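Local atomic coordinates of membrane protein (Acinetobacter baumannii AB307-0294, PDB entry 5DL5), a protein that forms a beta-barrel channel of the OprD porin family in the outer membrane and probably admits small molecules, antibiotics perhaps among them. Residues 273-279 with 295-301; 302-306 with 325-329; 329-335 with 358-364; 368-374 with 404-408. One frame throughout, in Å; residues are numbered along the deposited sequence.

How the contacts relate
Neighbouring strands of a barrel wall and the loop packed against them illustrate how a porin is built. Contacts 1 and 3 are successive antiparallel pairings, joined because strands 289-300 and 332-341 are also neighbours; their centres lie about 10 Å apart. Contact 2 closes the long loop between those two strands; its centre is about 7 Å from that of contact 1, and it shares N329 with contact 3. Contact 4 continues the wall beyond contact 3, about 17 Å from contact 1 between centres. F326 of contact 2 packs on contacts 3 and 4, and its O accepts from Q296 of contact 1. The side chain of D325 is about 5 Å from a bound C8E detergent.

Contact 1 of 4, residues 273-279 with 295-301; sequences KTNNIWA and YQQNTGN
Two acceptors grip the amide nitrogen ND2 of N275: N298 OD1 across the strand pair, at 3.1 Å, and V302 O, just past residues 295-301. The bond to N298 is nearly straight at 165° and uses a lone pair in the carbonyl plane of that amide. N298 turns its own ND2 to F326 O and E331 O, so one side chain links strand 273-286 to the following loop. I277 runs alongside it, its CD1 3.5 Å from N298 OD1. On the other face of the ribbon W278 has CG between its backbone N and carbonyl carbon (chi1 63°), which lays the indole over CB of Q297. Its CH2 comes to CE2 of Y295 at 3.7 Å, the ring planes oblique at 57°. Backbone N-H groups pair N276 with T299 and W278 with Q297, in antiparallel fashion. At the T274 end of the pair, N301 bends its amide back, and OD1 accepts the N-H of T274 at 3.0 Å in the role of a strand carbonyl. On the W278 face ring packing is joined by polar links, Y295 OH donating to Q297 OE1 among them; the N298 face, by contrast, implies a hairpin tied to the loop by hydrogen bonds.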
# COMPACT_ATOMS: atom_id res chain seq x y z
N LYS A 273 18.83 12.76 -5.37
CA LYS A 273 18.71 11.66 -6.33
C LYS A 273 17.27 11.70 -6.80
O LYS A 273 16.38 12.13 -6.04
CB LYS A 273 19.06 10.34 -5.64
CG LYS A 273 20.49 10.15 -5.15
CD LYS A 273 21.56 10.11 -6.28
CE LYS A 273 22.96 10.15 -5.66
NZ LYS A 273 23.98 10.08 -6.70
N THR A 274 17.06 11.36 -8.06
CA THR A 274 15.80 11.45 -8.72
C THR A 274 15.44 10.14 -9.35
O THR A 274 16.29 9.49 -9.99
CB THR A 274 15.89 12.56 -9.79
OG1 THR A 274 15.90 13.80 -9.12
CG2 THR A 274 14.59 12.61 -10.71
N ASN A 275 14.18 9.78 -9.22
CA ASN A 275 13.59 8.57 -9.82
C ASN A 275 12.40 9.05 -10.57
O ASN A 275 11.63 9.86 -10.04
CB ASN A 275 13.01 7.65 -8.77
CG ASN A 275 12.33 6.42 -9.33
OD1 ASN A 275 11.08 6.33 -9.31
ND2 ASN A 275 13.14 5.46 -9.85
N ASN A 276 12.23 8.55 -11.77
CA ASN A 276 10.89 8.46 -12.41
C ASN A 276 10.53 6.96 -12.63
O ASN A 276 11.34 6.17 -13.10
CB ASN A 276 10.86 9.16 -13.78
CG ASN A 276 11.20 10.62 -13.65
OD1 ASN A 276 10.44 11.38 -13.12
ND2 ASN A 276 12.38 10.98 -13.97
N ILE A 277 9.33 6.58 -12.26
CA ILE A 277 8.79 5.23 -12.49
C ILE A 277 7.42 5.44 -13.10
O ILE A 277 6.57 6.19 -12.61
CB ILE A 277 8.85 4.34 -11.26
CG1 ILE A 277 8.43 2.90 -11.64
CG2 ILE A 277 8.06 4.94 -10.12
CD1 ILE A 277 8.63 1.91 -10.51
N TRP A 278 7.18 4.73 -14.18
CA TRP A 278 5.88 4.73 -14.85
C TRP A 278 5.50 3.33 -15.37
O TRP A 278 6.35 2.49 -15.48
CB TRP A 278 5.84 5.79 -15.94
CG TRP A 278 6.77 5.58 -17.01
CD1 TRP A 278 8.08 6.02 -17.07
CD2 TRP A 278 6.55 4.81 -18.22
NE1 TRP A 278 8.65 5.52 -18.22
CE2 TRP A 278 7.78 4.75 -18.92
CE3 TRP A 278 5.46 4.10 -18.73
CZ2 TRP A 278 7.93 4.15 -20.16
CZ3 TRP A 278 5.65 3.39 -19.96
CH2 TRP A 278 6.89 3.47 -20.65
N ALA A 279 4.23 3.14 -15.71
CA ALA A 279 3.71 1.88 -16.11
C ALA A 279 2.49 2.06 -16.93
O ALA A 279 1.77 3.03 -16.73
CB ALA A 279 3.41 1.01 -14.93
N TYR A 295 3.73 -3.04 -18.53
CA TYR A 295 5.15 -2.69 -18.63
C TYR A 295 5.41 -1.54 -17.70
O TYR A 295 4.57 -0.66 -17.60
CB TYR A 295 5.46 -2.27 -20.10
CG TYR A 295 6.83 -1.76 -20.29
CD1 TYR A 295 7.92 -2.65 -20.46
CD2 TYR A 295 7.09 -0.40 -20.28
CE1 TYR A 295 9.24 -2.16 -20.56
CE2 TYR A 295 8.38 0.12 -20.39
CZ TYR A 295 9.46 -0.79 -20.58
OH TYR A 295 10.76 -0.28 -20.69
N GLN A 296 6.59 -1.55 -17.04
CA GLN A 296 6.92 -0.63 -16.01
C GLN A 296 8.38 -0.29 -16.17
O GLN A 296 9.20 -1.15 -16.46
CB GLN A 296 6.65 -1.30 -14.65
CG GLN A 296 6.84 -0.48 -13.44
CD GLN A 296 6.23 -1.18 -12.19
OE1 GLN A 296 5.02 -1.32 -12.11
NE2 GLN A 296 7.05 -1.60 -11.29
N GLN A 297 8.76 0.97 -16.00
CA GLN A 297 10.20 1.29 -16.16
C GLN A 297 10.61 2.41 -15.21
O GLN A 297 9.82 3.35 -14.94
CB GLN A 297 10.38 1.74 -17.61
CG GLN A 297 11.64 2.50 -17.89
CD GLN A 297 11.90 2.71 -19.40
OE1 GLN A 297 11.18 2.20 -20.29
NE2 GLN A 297 13.10 3.27 -19.67
N ASN A 298 11.80 2.29 -14.68
CA ASN A 298 12.42 3.30 -13.86
C ASN A 298 13.49 4.05 -14.63
O ASN A 298 14.22 3.39 -15.38
CB ASN A 298 13.19 2.61 -12.71
CG ASN A 298 12.28 1.99 -11.67
OD1 ASN A 298 12.03 2.62 -10.58
ND2 ASN A 298 11.77 0.73 -11.98
N THR A 299 13.60 5.37 -14.45
CA THR A 299 14.76 6.11 -14.97
C THR A 299 15.25 7.04 -13.80
O THR A 299 14.58 7.18 -12.72
CB THR A 299 14.37 6.96 -16.19
OG1 THR A 299 13.29 7.80 -15.85
CG2 THR A 299 13.85 6.16 -17.27
N GLY A 300 16.38 7.67 -14.02
CA GLY A 300 17.10 8.50 -13.06
C GLY A 300 18.23 7.78 -12.35
O GLY A 300 18.55 6.64 -12.67
N ASN A 301 18.81 8.39 -11.33
CA ASN A 301 19.92 7.82 -10.65
C ASN A 301 19.58 7.12 -9.29
O ASN A 301 20.46 6.93 -8.42
CB ASN A 301 21.08 8.82 -10.54
CG ASN A 301 20.67 10.08 -9.81
OD1 ASN A 301 19.53 10.20 -9.28
ND2 ASN A 301 21.53 11.04 -9.84

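Contact 2 of 4, residues 302-306 with 325-329; sequences VGYDY and DFIGN
I327 presses its whole side chain against the turn at Y304. Its CB sits 3.6 Å from Y304 O. From there the branches part: with CG1 between the backbone N and the carbonyl carbon (chi1 54°), CG2 is left to meet CB of Y304 at 3.8 Å and to lie at the edge of that ring, in its plane. CG1 passes the same carbonyl oxygen, and the extended end carries CD1 to 3.4 Å from Y304 O and on to CE1 of Y306 at 4.1 Å. The carbonyl oxygen of I327 also accepts the N-H of Y304 at 3.0 Å and touches CA of G303. Y304 and D305 are each the centre of an inverse gamma turn, a tight winding that brings CB of Y306 over one face of the Y304 ring. Farther along, Y306 OH donates to D325 OD2 at 2.5 Å. The carboxylate comes to the ring edge but is met from above its own plane, the two planes 57° apart, and its OD1 is bonded to S321 of the same loop. At the other end, ND2 of N329 lies against CA of V302 and is bonded to T256 and S254 of another loop. The two segments are the ends of the long barrel loop between strands 289-300 and 332-341, running 155° apart without pairing as strands. So short a bond from Y306 suggests a charge-assisted interaction with an ionised D325.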
# COMPACT_ATOMS: atom_id res chain seq x y z
N VAL A 302 18.33 6.69 -9.13
CA VAL A 302 17.95 5.87 -8.03
C VAL A 302 16.78 5.14 -8.49
O VAL A 302 16.01 5.64 -9.34
CB VAL A 302 17.73 6.75 -6.70
CG1 VAL A 302 16.54 7.70 -6.82
CG2 VAL A 302 17.53 5.91 -5.46
N GLY A 303 16.54 3.97 -7.88
CA GLY A 303 15.24 3.32 -7.97
C GLY A 303 14.12 3.99 -7.19
O GLY A 303 14.30 5.04 -6.61
N TYR A 304 12.93 3.41 -7.26
CA TYR A 304 11.73 3.87 -6.56
C TYR A 304 11.81 3.36 -5.09
O TYR A 304 11.14 2.39 -4.71
CB TYR A 304 10.46 3.56 -7.31
CG TYR A 304 9.24 4.17 -6.67
CD1 TYR A 304 9.18 5.54 -6.47
CD2 TYR A 304 8.18 3.41 -6.15
CE1 TYR A 304 8.13 6.12 -5.80
CE2 TYR A 304 7.06 4.00 -5.56
CZ TYR A 304 7.06 5.35 -5.31
OH TYR A 304 6.07 6.05 -4.61
N ASP A 305 12.68 4.01 -4.30
CA ASP A 305 13.11 3.49 -2.93
C ASP A 305 12.03 4.04 -1.92
O ASP A 305 12.34 4.88 -1.10
CB ASP A 305 14.51 3.96 -2.59
CG ASP A 305 15.64 3.23 -3.30
OD1 ASP A 305 15.44 2.63 -4.37
OD2 ASP A 305 16.80 3.46 -2.92
N TYR A 306 10.76 3.69 -2.16
CA TYR A 306 9.63 4.13 -1.36
C TYR A 306 9.66 3.45 0.04
O TYR A 306 10.24 2.36 0.28
CB TYR A 306 8.29 3.97 -2.09
CG TYR A 306 7.72 2.54 -2.03
CD1 TYR A 306 8.19 1.53 -2.86
CD2 TYR A 306 6.78 2.18 -1.08
CE1 TYR A 306 7.71 0.23 -2.79
CE2 TYR A 306 6.34 0.91 -1.00
CZ TYR A 306 6.82 -0.07 -1.83
OH TYR A 306 6.43 -1.38 -1.72
N ASP A 325 8.65 -5.37 -5.96
CA ASP A 325 7.96 -4.26 -6.58
C ASP A 325 8.59 -3.79 -7.87
O ASP A 325 8.09 -2.79 -8.46
CB ASP A 325 7.93 -3.11 -5.64
CG ASP A 325 6.98 -3.37 -4.46
OD1 ASP A 325 5.84 -3.82 -4.65
OD2 ASP A 325 7.38 -3.03 -3.37
N PHE A 326 9.66 -4.41 -8.33
CA PHE A 326 10.20 -4.06 -9.72
C PHE A 326 10.55 -2.58 -9.81
O PHE A 326 10.23 -1.86 -10.72
CB PHE A 326 9.30 -4.59 -10.87
CG PHE A 326 9.19 -6.13 -10.83
CD1 PHE A 326 8.30 -6.77 -9.97
CD2 PHE A 326 10.06 -6.94 -11.57
CE1 PHE A 326 8.28 -8.19 -9.85
CE2 PHE A 326 10.03 -8.36 -11.51
CZ PHE A 326 9.19 -8.97 -10.58
N ILE A 327 11.35 -2.20 -8.81
CA ILE A 327 11.64 -0.77 -8.47
C ILE A 327 13.10 -0.52 -8.41
O ILE A 327 13.51 0.52 -7.99
CB ILE A 327 11.07 -0.37 -7.05
CG1 ILE A 327 11.58 -1.36 -5.97
CG2 ILE A 327 9.59 -0.09 -7.16
CD1 ILE A 327 11.20 -0.98 -4.53
N GLY A 328 13.92 -1.39 -8.93
CA GLY A 328 15.34 -1.17 -9.03
C GLY A 328 15.72 -0.03 -9.99
O GLY A 328 14.95 0.40 -10.87
N ASN A 329 16.91 0.44 -9.74
CA ASN A 329 17.52 1.53 -10.45
C ASN A 329 17.62 1.15 -11.98
O ASN A 329 18.19 0.14 -12.28
CB ASN A 329 18.83 1.86 -9.82
CG ASN A 329 19.56 3.06 -10.47
OD1 ASN A 329 19.55 3.26 -11.69
ND2 ASN A 329 20.34 3.71 -9.67

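Contact 3 of 4, residues 329-335 with 358-364; sequences NHEKSAQ and VYGWDIK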
# COMPACT_ATOMS: atom_id res chain seq x y z
N ASN A 329 16.91 0.44 -9.74
CA ASN A 329 17.52 1.53 -10.45
C ASN A 329 17.62 1.15 -11.98
O ASN A 329 18.19 0.14 -12.28
CB ASN A 329 18.83 1.86 -9.82
CG ASN A 329 19.56 3.06 -10.47
OD1 ASN A 329 19.55 3.26 -11.69
ND2 ASN A 329 20.34 3.71 -9.67
N HIS A 330 16.95 1.94 -12.85
CA HIS A 330 16.85 1.68 -14.35
C HIS A 330 16.07 0.45 -14.69
O HIS A 330 16.11 0.04 -15.81
CB HIS A 330 18.26 1.61 -14.98
CG HIS A 330 18.81 2.95 -15.34
ND1 HIS A 330 19.01 3.97 -14.40
CD2 HIS A 330 19.11 3.49 -16.56
CE1 HIS A 330 19.46 5.06 -15.02
NE2 HIS A 330 19.52 4.80 -16.32
N GLU A 331 15.36 -0.19 -13.70
CA GLU A 331 14.76 -1.47 -13.98
C GLU A 331 13.57 -1.33 -14.93
O GLU A 331 12.66 -0.50 -14.74
CB GLU A 331 14.27 -2.14 -12.68
CG GLU A 331 13.74 -3.54 -12.91
CD GLU A 331 13.36 -4.30 -11.68
OE1 GLU A 331 13.43 -3.73 -10.59
OE2 GLU A 331 12.95 -5.48 -11.85
N LYS A 332 13.57 -2.16 -15.94
CA LYS A 332 12.38 -2.37 -16.75
C LYS A 332 11.65 -3.65 -16.36
O LYS A 332 12.32 -4.59 -16.02
CB LYS A 332 12.78 -2.46 -18.24
CG LYS A 332 13.50 -1.24 -18.78
CD LYS A 332 13.90 -1.56 -20.23
CE LYS A 332 14.00 -0.39 -21.16
NZ LYS A 332 15.34 0.15 -20.94
N SER A 333 10.31 -3.76 -16.55
CA SER A 333 9.70 -5.05 -16.30
C SER A 333 8.39 -5.23 -17.07
O SER A 333 7.75 -4.26 -17.53
CB SER A 333 9.41 -5.21 -14.76
OG SER A 333 8.57 -4.17 -14.28
N ALA A 334 8.02 -6.50 -17.26
CA ALA A 334 6.87 -6.86 -18.08
C ALA A 334 6.13 -7.97 -17.37
O ALA A 334 6.77 -8.85 -16.79
CB ALA A 334 7.32 -7.33 -19.45
N GLN A 335 4.81 -7.88 -17.39
CA GLN A 335 3.98 -8.80 -16.74
C GLN A 335 2.88 -9.32 -17.65
O GLN A 335 2.27 -8.57 -18.39
CB GLN A 335 3.28 -8.09 -15.55
CG GLN A 335 2.09 -8.84 -14.96
CD GLN A 335 1.42 -8.27 -13.68
OE1 GLN A 335 0.63 -8.95 -13.06
NE2 GLN A 335 1.75 -6.99 -13.28
N VAL A 358 6.06 -11.96 -13.80
CA VAL A 358 6.68 -10.67 -13.99
C VAL A 358 8.21 -10.87 -14.11
O VAL A 358 8.81 -11.69 -13.36
CB VAL A 358 6.44 -9.69 -12.80
CG1 VAL A 358 6.96 -8.31 -13.21
CG2 VAL A 358 4.95 -9.68 -12.45
N TYR A 359 8.78 -10.23 -15.14
CA TYR A 359 10.22 -10.39 -15.45
C TYR A 359 10.78 -8.99 -15.47
O TYR A 359 10.25 -8.12 -16.24
CB TYR A 359 10.38 -11.11 -16.82
CG TYR A 359 11.80 -11.30 -17.19
CD1 TYR A 359 12.65 -12.22 -16.51
CD2 TYR A 359 12.34 -10.54 -18.21
CE1 TYR A 359 14.00 -12.33 -16.84
CE2 TYR A 359 13.66 -10.63 -18.55
CZ TYR A 359 14.51 -11.49 -17.88
OH TYR A 359 15.81 -11.51 -18.34
N GLY A 360 11.90 -8.80 -14.79
CA GLY A 360 12.53 -7.49 -14.62
C GLY A 360 13.95 -7.57 -15.05
O GLY A 360 14.59 -8.58 -14.80
N TRP A 361 14.49 -6.48 -15.65
CA TRP A 361 15.86 -6.51 -16.12
C TRP A 361 16.47 -5.14 -16.18
O TRP A 361 15.76 -4.17 -15.94
CB TRP A 361 15.89 -7.19 -17.53
CG TRP A 361 15.30 -6.43 -18.65
CD1 TRP A 361 16.00 -5.58 -19.52
CD2 TRP A 361 13.91 -6.34 -19.03
NE1 TRP A 361 15.11 -5.00 -20.39
CE2 TRP A 361 13.83 -5.46 -20.10
CE3 TRP A 361 12.71 -6.90 -18.53
CZ2 TRP A 361 12.62 -5.20 -20.76
CZ3 TRP A 361 11.46 -6.57 -19.21
CH2 TRP A 361 11.46 -5.73 -20.26
N ASP A 362 17.72 -5.03 -16.62
CA ASP A 362 18.36 -3.68 -16.69
C ASP A 362 18.54 -3.03 -15.27
O ASP A 362 18.61 -1.81 -15.13
CB ASP A 362 17.59 -2.69 -17.57
CG ASP A 362 18.05 -2.71 -19.10
OD1 ASP A 362 18.95 -3.47 -19.49
OD2 ASP A 362 17.43 -1.91 -19.81
N ILE A 363 18.60 -3.83 -14.25
CA ILE A 363 18.72 -3.29 -12.90
C ILE A 363 20.19 -2.99 -12.66
O ILE A 363 21.10 -3.87 -12.88
CB ILE A 363 18.31 -4.28 -11.83
CG1 ILE A 363 16.89 -4.71 -12.01
CG2 ILE A 363 18.59 -3.65 -10.44
CD1 ILE A 363 16.60 -6.03 -11.29
N LYS A 364 20.43 -1.72 -12.29
CA LYS A 364 21.75 -1.24 -11.92
C LYS A 364 22.02 -1.45 -10.45
O LYS A 364 21.28 -0.96 -9.66
CB LYS A 364 21.95 0.27 -12.15
CG LYS A 364 22.08 0.71 -13.58
CD LYS A 364 22.67 2.11 -13.64
CE LYS A 364 22.41 2.70 -15.03
NZ LYS A 364 23.05 4.07 -15.20
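Backbone hydrogen bonds carry the pairing of K332 with W361 and of A334 with Y359, each bonded in both directions. Ahead of strand 332-341, N329 O still accepts from K364 N at 2.9 Å, almost perfectly straight at 179°. Two lysines supply CH-pi contacts. CE of K364 stands over the centre of the H330 ring, 3.5 Å from its centroid and 5° off the normal, while H330 ND1 donates to N329 OD1 and so helps fix the turn of the imidazole. CB of K332 lies over one face of the six-membered ring of W361, 3.8 Å from its centroid. A salt bridge follows from the same lysine: the chain bends at its last torsion (chi4 84°), bringing NZ to D362 OD2 at 3.1 Å. Apolar packing sets the methylene CG of E331 against CG1 of I363 at 3.5 Å, while E331 OE1 is bonded to the backbone N of G328. The two strands form a beta hairpin of the barrel wall: strand 289-300 bonds through Q296 and N298 to S333 and E331, and strand 371-384 lies beyond G360 and V358. There D362 and I363 both face A372 in a G1 beta bulge, and F326 packs on V358 and S333.

Contact 4 of 4, residues 368-374 with 404-408; sequences VTDDAQE and ASDAY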
# COMPACT_ATOMS: atom_id res chain seq x y z
N VAL A 368 28.60 -2.88 -9.24
CA VAL A 368 28.59 -4.30 -9.55
C VAL A 368 28.20 -4.53 -11.01
O VAL A 368 28.95 -5.16 -11.65
CB VAL A 368 27.73 -5.13 -8.56
CG1 VAL A 368 27.73 -6.62 -8.94
CG2 VAL A 368 28.25 -4.95 -7.12
N THR A 369 27.08 -4.00 -11.50
CA THR A 369 26.59 -4.33 -12.83
C THR A 369 25.49 -3.38 -13.21
O THR A 369 24.78 -2.81 -12.36
CB THR A 369 25.92 -5.74 -12.87
OG1 THR A 369 25.48 -6.05 -14.17
CG2 THR A 369 24.65 -5.80 -12.00
N ASP A 370 25.23 -3.35 -14.50
CA ASP A 370 24.17 -2.58 -15.10
C ASP A 370 23.07 -3.56 -15.55
O ASP A 370 22.02 -3.13 -16.08
CB ASP A 370 24.74 -1.75 -16.30
CG ASP A 370 25.53 -0.53 -15.87
OD1 ASP A 370 25.20 0.05 -14.85
OD2 ASP A 370 26.52 -0.14 -16.54
N ASP A 371 23.25 -4.87 -15.37
CA ASP A 371 22.37 -5.81 -16.05
C ASP A 371 21.64 -6.85 -15.21
O ASP A 371 21.21 -7.88 -15.76
CB ASP A 371 23.20 -6.57 -17.10
CG ASP A 371 23.98 -5.63 -18.01
OD1 ASP A 371 23.33 -4.84 -18.72
OD2 ASP A 371 25.24 -5.64 -18.03
N ALA A 372 21.44 -6.59 -13.94
CA ALA A 372 20.79 -7.60 -13.05
C ALA A 372 19.30 -7.73 -13.44
O ALA A 372 18.70 -6.89 -14.19
CB ALA A 372 20.94 -7.23 -11.53
N GLN A 373 18.73 -8.85 -13.00
CA GLN A 373 17.38 -9.28 -13.39
C GLN A 373 16.71 -9.97 -12.23
O GLN A 373 17.36 -10.50 -11.37
CB GLN A 373 17.50 -10.36 -14.53
CG GLN A 373 18.20 -9.83 -15.72
CD GLN A 373 18.74 -10.89 -16.60
OE1 GLN A 373 18.31 -11.02 -17.71
NE2 GLN A 373 19.72 -11.65 -16.10
N GLU A 374 15.40 -10.05 -12.33
CA GLU A 374 14.61 -10.77 -11.38
C GLU A 374 13.33 -11.27 -12.06
O GLU A 374 12.90 -10.71 -13.08
CB GLU A 374 14.21 -9.85 -10.22
CG GLU A 374 13.36 -8.66 -10.61
CD GLU A 374 13.03 -7.71 -9.39
OE1 GLU A 374 12.81 -6.50 -9.57
OE2 GLU A 374 12.95 -8.19 -8.21
N ALA A 404 16.39 -14.13 -8.65
CA ALA A 404 17.05 -12.94 -9.11
C ALA A 404 18.47 -13.27 -9.44
O ALA A 404 18.99 -14.28 -8.97
CB ALA A 404 16.93 -11.84 -8.05
N SER A 405 19.12 -12.43 -10.22
CA SER A 405 20.58 -12.70 -10.46
C SER A 405 21.45 -12.55 -9.18
O SER A 405 21.01 -12.04 -8.12
CB SER A 405 21.22 -11.86 -11.61
OG SER A 405 20.76 -10.62 -11.68
N ASP A 406 22.67 -12.98 -9.30
CA ASP A 406 23.65 -12.97 -8.19
C ASP A 406 23.83 -11.59 -7.52
O ASP A 406 23.97 -11.53 -6.26
CB ASP A 406 25.03 -13.38 -8.68
CG ASP A 406 25.05 -14.74 -9.18
OD1 ASP A 406 24.10 -15.44 -8.80
OD2 ASP A 406 26.03 -15.17 -9.89
N ALA A 407 23.76 -10.53 -8.36
CA ALA A 407 24.01 -9.17 -7.96
C ALA A 407 22.83 -8.54 -7.18
O ALA A 407 22.97 -7.49 -6.68
CB ALA A 407 24.29 -8.38 -9.24
N TYR A 408 21.65 -9.16 -7.19
CA TYR A 408 20.41 -8.67 -6.61
C TYR A 408 19.82 -9.67 -5.65
O TYR A 408 18.64 -10.05 -5.72
CB TYR A 408 19.40 -8.34 -7.70
CG TYR A 408 18.37 -7.26 -7.49
CD1 TYR A 408 18.73 -5.93 -7.15
CD2 TYR A 408 17.02 -7.53 -7.69
CE1 TYR A 408 17.76 -4.84 -7.02
CE2 TYR A 408 16.08 -6.51 -7.50
CZ TYR A 408 16.48 -5.14 -7.22
OH TYR A 408 15.41 -4.28 -7.10
O HOH W 1 12.99 -4.72 -7.55
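Two hydrogen bonds tie Q373 to S405. The backbone nitrogen of S405 donates to Q373 O at 2.9 Å, and the N-H of Q373 goes to S405 OG at 3.0 Å, so a hydroxyl stands in for the carbonyl that a longer strand would offer. A water links E374 to Y408: it donates to E374 OE1 at 2.7 Å and lies 2.5 Å from Y408 OH. Direct contact between the same groups is at the ring edge, where E374 OE2 lies in the plane of the ring, 3.6 Å from CE2 of Y408, with carboxylate and ring at right angles. OE2 is hydrogen-bonded to Y402 and S324. Apolar contacts gather round A407, whose CB meets CG2 of T369 at 3.8 Å and CG1 of V368 at 3.9 Å. With OG1 of T369 opposite its backbone N (chi1 -179°), the methyl CG2 is turned toward A407 while the hydroxyl accepts from D371 N in an ST turn. The type I turn from S405 to Y408 thus packs on the corner at D370, ahead of strand 371-384. Strand 351-365 flanks that strand on its other edge, bonding to A372 and E374 through I363 and G360, and the ring of Y412 meets that of Y408.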